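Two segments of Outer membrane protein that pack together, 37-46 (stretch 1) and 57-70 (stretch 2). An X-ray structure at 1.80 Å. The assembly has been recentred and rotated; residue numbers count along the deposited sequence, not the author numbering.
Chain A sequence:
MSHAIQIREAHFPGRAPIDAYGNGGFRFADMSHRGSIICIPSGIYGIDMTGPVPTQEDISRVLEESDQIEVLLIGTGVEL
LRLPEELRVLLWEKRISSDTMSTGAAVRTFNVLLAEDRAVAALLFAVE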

ATOM      1  N   ILE A  37       5.679   0.573   3.633  1.00 32.70           N
ATOM      2  CA  ILE A  37       5.995   0.342   2.220  1.00 32.83           C
ATOM      3  C   ILE A  37       4.831   0.700   1.318  1.00 33.34           C
ATOM      4  O   ILE A  37       3.660   0.693   1.732  1.00 32.61           O
ATOM      5  CB  ILE A  37       6.446  -1.129   1.929  1.00 33.23           C
ATOM      6  CG1 ILE A  37       5.378  -2.143   2.366  1.00 32.49           C
ATOM      7  CG2 ILE A  37       7.776  -1.409   2.593  1.00 32.62           C
ATOM      8  CD1 ILE A  37       5.621  -3.559   1.834  1.00 33.57           C
ATOM      9  N   ILE A  38       5.167   1.038   0.089  1.00 33.18           N
ATOM     10  CA  ILE A  38       4.188   1.157  -0.965  1.00 34.18           C
ATOM     11  C   ILE A  38       4.549   0.122  -2.062  1.00 33.76           C
ATOM     12  O   ILE A  38       5.714  -0.061  -2.378  1.00 33.98           O
ATOM     13  CB  ILE A  38       4.128   2.605  -1.484  1.00 34.67           C
ATOM     14  CG1 ILE A  38       2.796   2.872  -2.169  1.00 36.96           C
ATOM     15  CG2 ILE A  38       5.307   2.949  -2.393  1.00 34.84           C
ATOM     16  CD1 ILE A  38       2.516   4.349  -2.303  1.00 41.34           C
ATOM     17  N   CYS A  39       3.545  -0.573  -2.581  1.00 33.54           N
ATOM     18  CA  CYS A  39       3.735  -1.653  -3.528  1.00 33.64           C
ATOM     19  C   CYS A  39       2.973  -1.276  -4.768  1.00 33.13           C
ATOM     20  O   CYS A  39       1.746  -1.220  -4.757  1.00 32.13           O
ATOM     21  CB  CYS A  39       3.160  -2.958  -2.970  1.00 34.64           C
ATOM     22  SG  CYS A  39       3.766  -3.405  -1.337  1.00 37.24           S
ATOM     23  N   ILE A  40       3.697  -0.979  -5.833  1.00 32.34           N
ATOM     24  CA  ILE A  40       3.081  -0.492  -7.062  1.00 32.17           C
ATOM     25  C   ILE A  40       3.712  -1.247  -8.249  1.00 31.85           C
ATOM     26  O   ILE A  40       4.690  -1.975  -8.059  1.00 30.77           O
ATOM     27  CB  ILE A  40       3.220   1.050  -7.167  1.00 32.15           C
ATOM     28  CG1 ILE A  40       4.691   1.461  -7.003  1.00 32.54           C
ATOM     29  CG2 ILE A  40       2.375   1.708  -6.093  1.00 31.08           C
ATOM     30  CD1 ILE A  40       4.947   2.963  -7.156  1.00 32.88           C
ATOM     31  N   PRO A  41       3.116  -1.158  -9.451  1.00 31.44           N
ATOM     32  CA  PRO A  41       3.713  -1.935 -10.557  1.00 31.69           C
ATOM     33  C   PRO A  41       5.226  -1.775 -10.750  1.00 31.89           C
ATOM     34  O   PRO A  41       5.888  -2.746 -11.167  1.00 31.63           O
ATOM     35  CB  PRO A  41       2.929  -1.449 -11.780  1.00 31.98           C
ATOM     36  CG  PRO A  41       1.585  -1.178 -11.207  1.00 31.35           C
ATOM     37  CD  PRO A  41       1.880  -0.481  -9.880  1.00 31.91           C
ATOM     38  N   SER A  42       5.773  -0.587 -10.460  1.00 31.91           N
ATOM     39  CA  SER A  42       7.225  -0.344 -10.659  1.00 31.98           C
ATOM     40  C   SER A  42       8.104  -0.880  -9.513  1.00 32.53           C
ATOM     41  O   SER A  42       9.329  -0.857  -9.606  1.00 32.89           O
ATOM     42  CB  SER A  42       7.510   1.144 -10.857  1.00 32.27           C
ATOM     43  OG  SER A  42       7.274   1.862  -9.649  1.00 31.83           O
ATOM     44  N   GLY A  43       7.476  -1.328  -8.429  1.00 32.97           N
ATOM     45  CA  GLY A  43       8.215  -1.975  -7.355  1.00 32.92           C
ATOM     46  C   GLY A  43       7.674  -1.762  -5.968  1.00 32.86           C
ATOM     47  O   GLY A  43       6.572  -1.230  -5.788  1.00 33.33           O
ATOM     48  N   ILE A  44       8.459  -2.186  -4.990  1.00 32.35           N
ATOM     49  CA  ILE A  44       8.150  -1.985  -3.585  1.00 33.02           C
ATOM     50  C   ILE A  44       9.148  -0.968  -3.060  1.00 33.44           C
ATOM     51  O   ILE A  44      10.362  -1.199  -3.145  1.00 33.58           O
ATOM     52  CB  ILE A  44       8.287  -3.310  -2.796  1.00 32.96           C
ATOM     53  CG1 ILE A  44       7.383  -4.381  -3.422  1.00 34.07           C
ATOM     54  CG2 ILE A  44       7.937  -3.102  -1.303  1.00 33.73           C
ATOM     55  CD1 ILE A  44       7.494  -5.772  -2.811  1.00 32.89           C
ATOM     56  N   TYR A  45       8.649   0.141  -2.515  1.00 33.45           N
ATOM     57  CA  TYR A  45       9.490   1.238  -2.037  1.00 33.41           C
ATOM     58  C   TYR A  45       9.220   1.497  -0.559  1.00 33.96           C
ATOM     59  O   TYR A  45       8.075   1.405  -0.112  1.00 32.49           O
ATOM     60  CB  TYR A  45       9.149   2.530  -2.783  1.00 34.03           C
ATOM     61  CG  TYR A  45       9.280   2.471  -4.282  1.00 33.99           C
ATOM     62  CD1 TYR A  45      10.400   2.993  -4.919  1.00 34.59           C
ATOM     63  CD2 TYR A  45       8.270   1.918  -5.066  1.00 34.27           C
ATOM     64  CE1 TYR A  45      10.526   2.953  -6.303  1.00 33.55           C
ATOM     65  CE2 TYR A  45       8.378   1.867  -6.452  1.00 33.76           C
ATOM     66  CZ  TYR A  45       9.507   2.399  -7.061  1.00 34.07           C
ATOM     67  OH  TYR A  45       9.637   2.351  -8.430  1.00 34.56           O
ATOM     68  N   GLY A  46      10.259   1.834   0.196  1.00 34.09           N
ATOM     69  CA  GLY A  46      10.045   2.334   1.554  1.00 34.89           C
ATOM     70  C   GLY A  46       9.420   3.716   1.513  1.00 35.93           C
ATOM     71  O   GLY A  46       9.745   4.536   0.645  1.00 35.47           O
TER
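Stretch 2 57-70: EDISRVLEESDQIE

Stretch 1 is a β-hairpin, strands 37-40 and 43-46 joined by a type I turn from I40 to G43; stretch 2 lies along one face of it, as a short helix (60-64) followed by a 3-10 segment (66-68). Helix and strand 37-40 run nearly parallel, their N-to-C directions 10° apart and their axes 9.2 Å apart at closest approach. The nearest CA atoms pair I38 with I59 (8.2 Å), I40 with V62 (6.8 Å) and P41 with Q68 (6.9 Å), so the chain of stretch 2 comes closer to the hairpin toward the turn. Strand alternation turns I38 and I40 toward the helix and C39 away. The CD1 tip of I38 fits between the carbonyl of D58 and the side chain of V62, 3.3 Å from D58 O and 3.4 Å from V62 CG2. I40 spreads its branches: CG2 packs against V62 CG2 (3.8 Å) and I69 CD1 (4.0 Å), while CD1 reaches R61 CB (3.6 Å) and E65 OE2 (3.2 Å). Beyond it, P41 wedges its ring against the 3-10 segment and its exit, with CD 3.7 Å from I69 CG1 and CG 3.6 Å from Q68 O. E65, the first residue to leave helical angles, extends its carboxylate to the turn: S42 N donates to E65 OE1 (3.2 Å), and S42 OG donates to E65 OE2 at a very short 2.3 Å. Y45 OH donates to S42 OG (2.7 Å), tying the second strand to the same polar cluster. On the Y45 side, R61 drapes its extended chain across the tyrosine ring: CD lies 3.9 Å from the Y45 ring centroid, nearly on the normal, and the guanidinium stacks flat at 15°, with R61 CZ 3.7 Å from that centroid in a cation-π contact. The contact buries 492 Å² in all, both sides summed.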

ATOM      1  N   GLU A  57       1.886  13.221  -0.005  1.00 38.84           N
ATOM      2  CA  GLU A  57       3.205  12.674  -0.355  1.00 39.03           C
ATOM      3  C   GLU A  57       3.250  11.145  -0.352  1.00 37.77           C
ATOM      4  O   GLU A  57       3.805  10.515  -1.269  1.00 37.89           O
ATOM      5  CB  GLU A  57       4.252  13.159   0.633  1.00 39.76           C
ATOM      6  CG  GLU A  57       5.004  14.390   0.207  1.00 43.73           C
ATOM      7  CD  GLU A  57       6.389  14.451   0.845  1.00 48.46           C
ATOM      8  OE1 GLU A  57       7.027  15.527   0.771  1.00 50.70           O
ATOM      9  OE2 GLU A  57       6.839  13.429   1.426  1.00 49.45           O
ATOM     10  N   ASP A  58       2.688  10.547   0.690  1.00 36.38           N
ATOM     11  CA  ASP A  58       2.673   9.095   0.813  1.00 35.81           C
ATOM     12  C   ASP A  58       2.158   8.391  -0.433  1.00 35.75           C
ATOM     13  O   ASP A  58       2.642   7.304  -0.782  1.00 35.30           O
ATOM     14  CB  ASP A  58       1.856   8.655   2.024  1.00 35.48           C
ATOM     15  CG  ASP A  58       2.537   8.984   3.319  1.00 36.33           C
ATOM     16  OD1 ASP A  58       3.753   9.265   3.295  1.00 37.86           O
ATOM     17  OD2 ASP A  58       1.866   8.974   4.365  1.00 38.05           O
ATOM     18  N   ILE A  59       1.168   8.999  -1.082  1.00 35.08           N
ATOM     19  CA  ILE A  59       0.499   8.352  -2.207  1.00 35.34           C
ATOM     20  C   ILE A  59       0.965   8.892  -3.575  1.00 34.83           C
ATOM     21  O   ILE A  59       0.463   8.480  -4.622  1.00 34.56           O
ATOM     22  CB  ILE A  59      -1.059   8.422  -2.083  1.00 35.00           C
ATOM     23  CG1 ILE A  59      -1.562   9.868  -2.198  1.00 34.87           C
ATOM     24  CG2 ILE A  59      -1.531   7.770  -0.776  1.00 35.74           C
ATOM     25  CD1 ILE A  59      -3.014   9.975  -2.667  1.00 34.66           C
ATOM     26  N   SER A  60       1.934   9.797  -3.550  1.00 34.47           N
ATOM     27  CA  SER A  60       2.428  10.434  -4.773  1.00 34.49           C
ATOM     28  C   SER A  60       2.886   9.443  -5.856  1.00 34.23           C
ATOM     29  O   SER A  60       2.630   9.662  -7.032  1.00 32.99           O
ATOM     30  CB  SER A  60       3.548  11.428  -4.450  1.00 34.85           C
ATOM     31  OG  SER A  60       4.607  10.784  -3.766  1.00 36.32           O
ATOM     32  N   ARG A  61       3.528   8.342  -5.464  1.00 33.97           N
ATOM     33  CA  ARG A  61       3.963   7.350  -6.452  1.00 34.70           C
ATOM     34  C   ARG A  61       2.783   6.610  -7.083  1.00 34.66           C
ATOM     35  O   ARG A  61       2.838   6.230  -8.273  1.00 34.53           O
ATOM     36  CB  ARG A  61       4.943   6.351  -5.845  1.00 34.77           C
ATOM     37  CG  ARG A  61       6.376   6.833  -5.810  1.00 36.66           C
ATOM     38  CD  ARG A  61       7.288   5.700  -5.339  1.00 36.19           C
ATOM     39  NE  ARG A  61       8.687   6.104  -5.222  1.00 39.50           N
ATOM     40  CZ  ARG A  61       9.567   6.114  -6.228  1.00 40.27           C
ATOM     41  NH1 ARG A  61       9.210   5.752  -7.459  1.00 41.64           N
ATOM     42  NH2 ARG A  61      10.822   6.481  -6.003  1.00 39.80           N
ATOM     43  N   VAL A  62       1.734   6.401  -6.281  1.00 34.00           N
ATOM     44  CA  VAL A  62       0.503   5.785  -6.758  1.00 33.59           C
ATOM     45  C   VAL A  62      -0.153   6.683  -7.800  1.00 33.76           C
ATOM     46  O   VAL A  62      -0.514   6.221  -8.882  1.00 33.44           O
ATOM     47  CB  VAL A  62      -0.480   5.500  -5.605  1.00 33.53           C
ATOM     48  CG1 VAL A  62      -1.845   5.073  -6.135  1.00 32.62           C
ATOM     49  CG2 VAL A  62       0.072   4.436  -4.721  1.00 33.38           C
ATOM     50  N   LEU A  63      -0.290   7.966  -7.483  1.00 33.55           N
ATOM     51  CA  LEU A  63      -0.907   8.898  -8.408  1.00 34.51           C
ATOM     52  C   LEU A  63      -0.111   8.913  -9.723  1.00 34.89           C
ATOM     53  O   LEU A  63      -0.680   8.885 -10.817  1.00 35.16           O
ATOM     54  CB  LEU A  63      -0.990  10.300  -7.785  1.00 34.07           C
ATOM     55  CG  LEU A  63      -1.895  10.378  -6.532  1.00 35.55           C
ATOM     56  CD1 LEU A  63      -1.836  11.763  -5.911  1.00 36.01           C
ATOM     57  CD2 LEU A  63      -3.353  10.012  -6.840  1.00 34.29           C
ATOM     58  N   GLU A  64       1.207   8.941  -9.602  1.00 35.50           N
ATOM     59  CA  GLU A  64       2.084   9.051 -10.766  1.00 36.38           C
ATOM     60  C   GLU A  64       2.018   7.824 -11.685  1.00 36.05           C
ATOM     61  O   GLU A  64       2.271   7.925 -12.887  1.00 36.47           O
ATOM     62  CB  GLU A  64       3.525   9.304 -10.303  1.00 36.62           C
ATOM     63  CG  GLU A  64       3.734  10.699  -9.661  1.00 38.02           C
ATOM     64  CD  GLU A  64       5.025  10.794  -8.829  1.00 38.32           C
ATOM     65  OE1 GLU A  64       5.908   9.923  -8.995  1.00 41.15           O
ATOM     66  OE2 GLU A  64       5.174  11.746  -8.028  1.00 38.84           O
ATOM     67  N   GLU A  65       1.684   6.668 -11.113  1.00 35.90           N
ATOM     68  CA  GLU A  65       1.597   5.422 -11.872  1.00 35.65           C
ATOM     69  C   GLU A  65       0.141   4.991 -12.066  1.00 35.16           C
ATOM     70  O   GLU A  65      -0.139   3.809 -12.298  1.00 35.30           O
ATOM     71  CB  GLU A  65       2.374   4.320 -11.152  1.00 35.29           C
ATOM     72  CG  GLU A  65       3.849   4.586 -11.066  1.00 36.79           C
ATOM     73  CD  GLU A  65       4.660   3.357 -10.658  1.00 37.23           C
ATOM     74  OE1 GLU A  65       4.183   2.197 -10.794  1.00 36.16           O
ATOM     75  OE2 GLU A  65       5.793   3.570 -10.194  1.00 38.22           O
ATOM     76  N   SER A  66      -0.771   5.955 -12.023  1.00 34.55           N
ATOM     77  CA  SER A  66      -2.210   5.656 -11.991  1.00 34.64           C
ATOM     78  C   SER A  66      -2.698   4.980 -13.275  1.00 34.77           C
ATOM     79  O   SER A  66      -3.690   4.263 -13.259  1.00 34.06           O
ATOM     80  CB  SER A  66      -3.018   6.917 -11.706  1.00 34.04           C
ATOM     81  OG  SER A  66      -2.849   7.878 -12.735  1.00 34.62           O
ATOM     82  N   ASP A  67      -1.979   5.172 -14.379  1.00 35.12           N
ATOM     83  CA  ASP A  67      -2.332   4.486 -15.618  1.00 36.29           C
ATOM     84  C   ASP A  67      -2.269   2.962 -15.471  1.00 36.21           C
ATOM     85  O   ASP A  67      -2.922   2.250 -16.227  1.00 36.95           O
ATOM     86  CB  ASP A  67      -1.463   4.954 -16.795  1.00 37.10           C
ATOM     87  CG  ASP A  67      -2.067   6.156 -17.547  1.00 39.90           C
ATOM     88  OD1 ASP A  67      -3.272   6.456 -17.383  1.00 43.83           O
ATOM     89  OD2 ASP A  67      -1.329   6.790 -18.344  1.00 44.29           O
ATOM     90  N   GLN A  68      -1.506   2.465 -14.493  1.00 35.90           N
ATOM     91  CA  GLN A  68      -1.321   1.014 -14.301  1.00 35.70           C
ATOM     92  C   GLN A  68      -1.928   0.495 -12.997  1.00 35.12           C
ATOM     93  O   GLN A  68      -1.699  -0.648 -12.618  1.00 34.72           O
ATOM     94  CB  GLN A  68       0.167   0.636 -14.352  1.00 36.08           C
ATOM     95  CG  GLN A  68       0.774   0.556 -15.759  1.00 38.72           C
ATOM     96  CD  GLN A  68       1.469   1.846 -16.187  1.00 42.41           C
ATOM     97  OE1 GLN A  68       1.892   1.981 -17.347  1.00 46.07           O
ATOM     98  NE2 GLN A  68       1.607   2.795 -15.258  1.00 42.04           N
ATOM     99  N   ILE A  69      -2.683   1.344 -12.312  1.00 34.39           N
ATOM    100  CA  ILE A  69      -3.298   0.999 -11.024  1.00 34.16           C
ATOM    101  C   ILE A  69      -4.793   1.248 -11.104  1.00 34.06           C
ATOM    102  O   ILE A  69      -5.216   2.380 -11.349  1.00 33.60           O
ATOM    103  CB  ILE A  69      -2.677   1.834  -9.859  1.00 33.94           C
ATOM    104  CG1 ILE A  69      -1.168   1.542  -9.756  1.00 33.36           C
ATOM    105  CG2 ILE A  69      -3.383   1.545  -8.533  1.00 31.92           C
ATOM    106  CD1 ILE A  69      -0.396   2.539  -8.914  1.00 34.69           C
ATOM    107  N   GLU A  70      -5.591   0.194 -10.904  1.00 34.28           N
ATOM    108  CA  GLU A  70      -7.058   0.343 -10.800  1.00 34.51           C
ATOM    109  C   GLU A  70      -7.535   0.403  -9.361  1.00 34.21           C
ATOM    110  O   GLU A  70      -8.553   1.048  -9.059  1.00 33.46           O
ATOM    111  CB  GLU A  70      -7.789  -0.811 -11.475  1.00 35.24           C
ATOM    112  CG  GLU A  70      -7.600  -0.886 -12.981  1.00 38.98           C
ATOM    113  CD  GLU A  70      -8.799  -1.508 -13.673  1.00 44.24           C
ATOM    114  OE1 GLU A  70      -9.941  -1.033 -13.429  1.00 47.97           O
ATOM    115  OE2 GLU A  70      -8.604  -2.467 -14.459  1.00 47.10           O
TER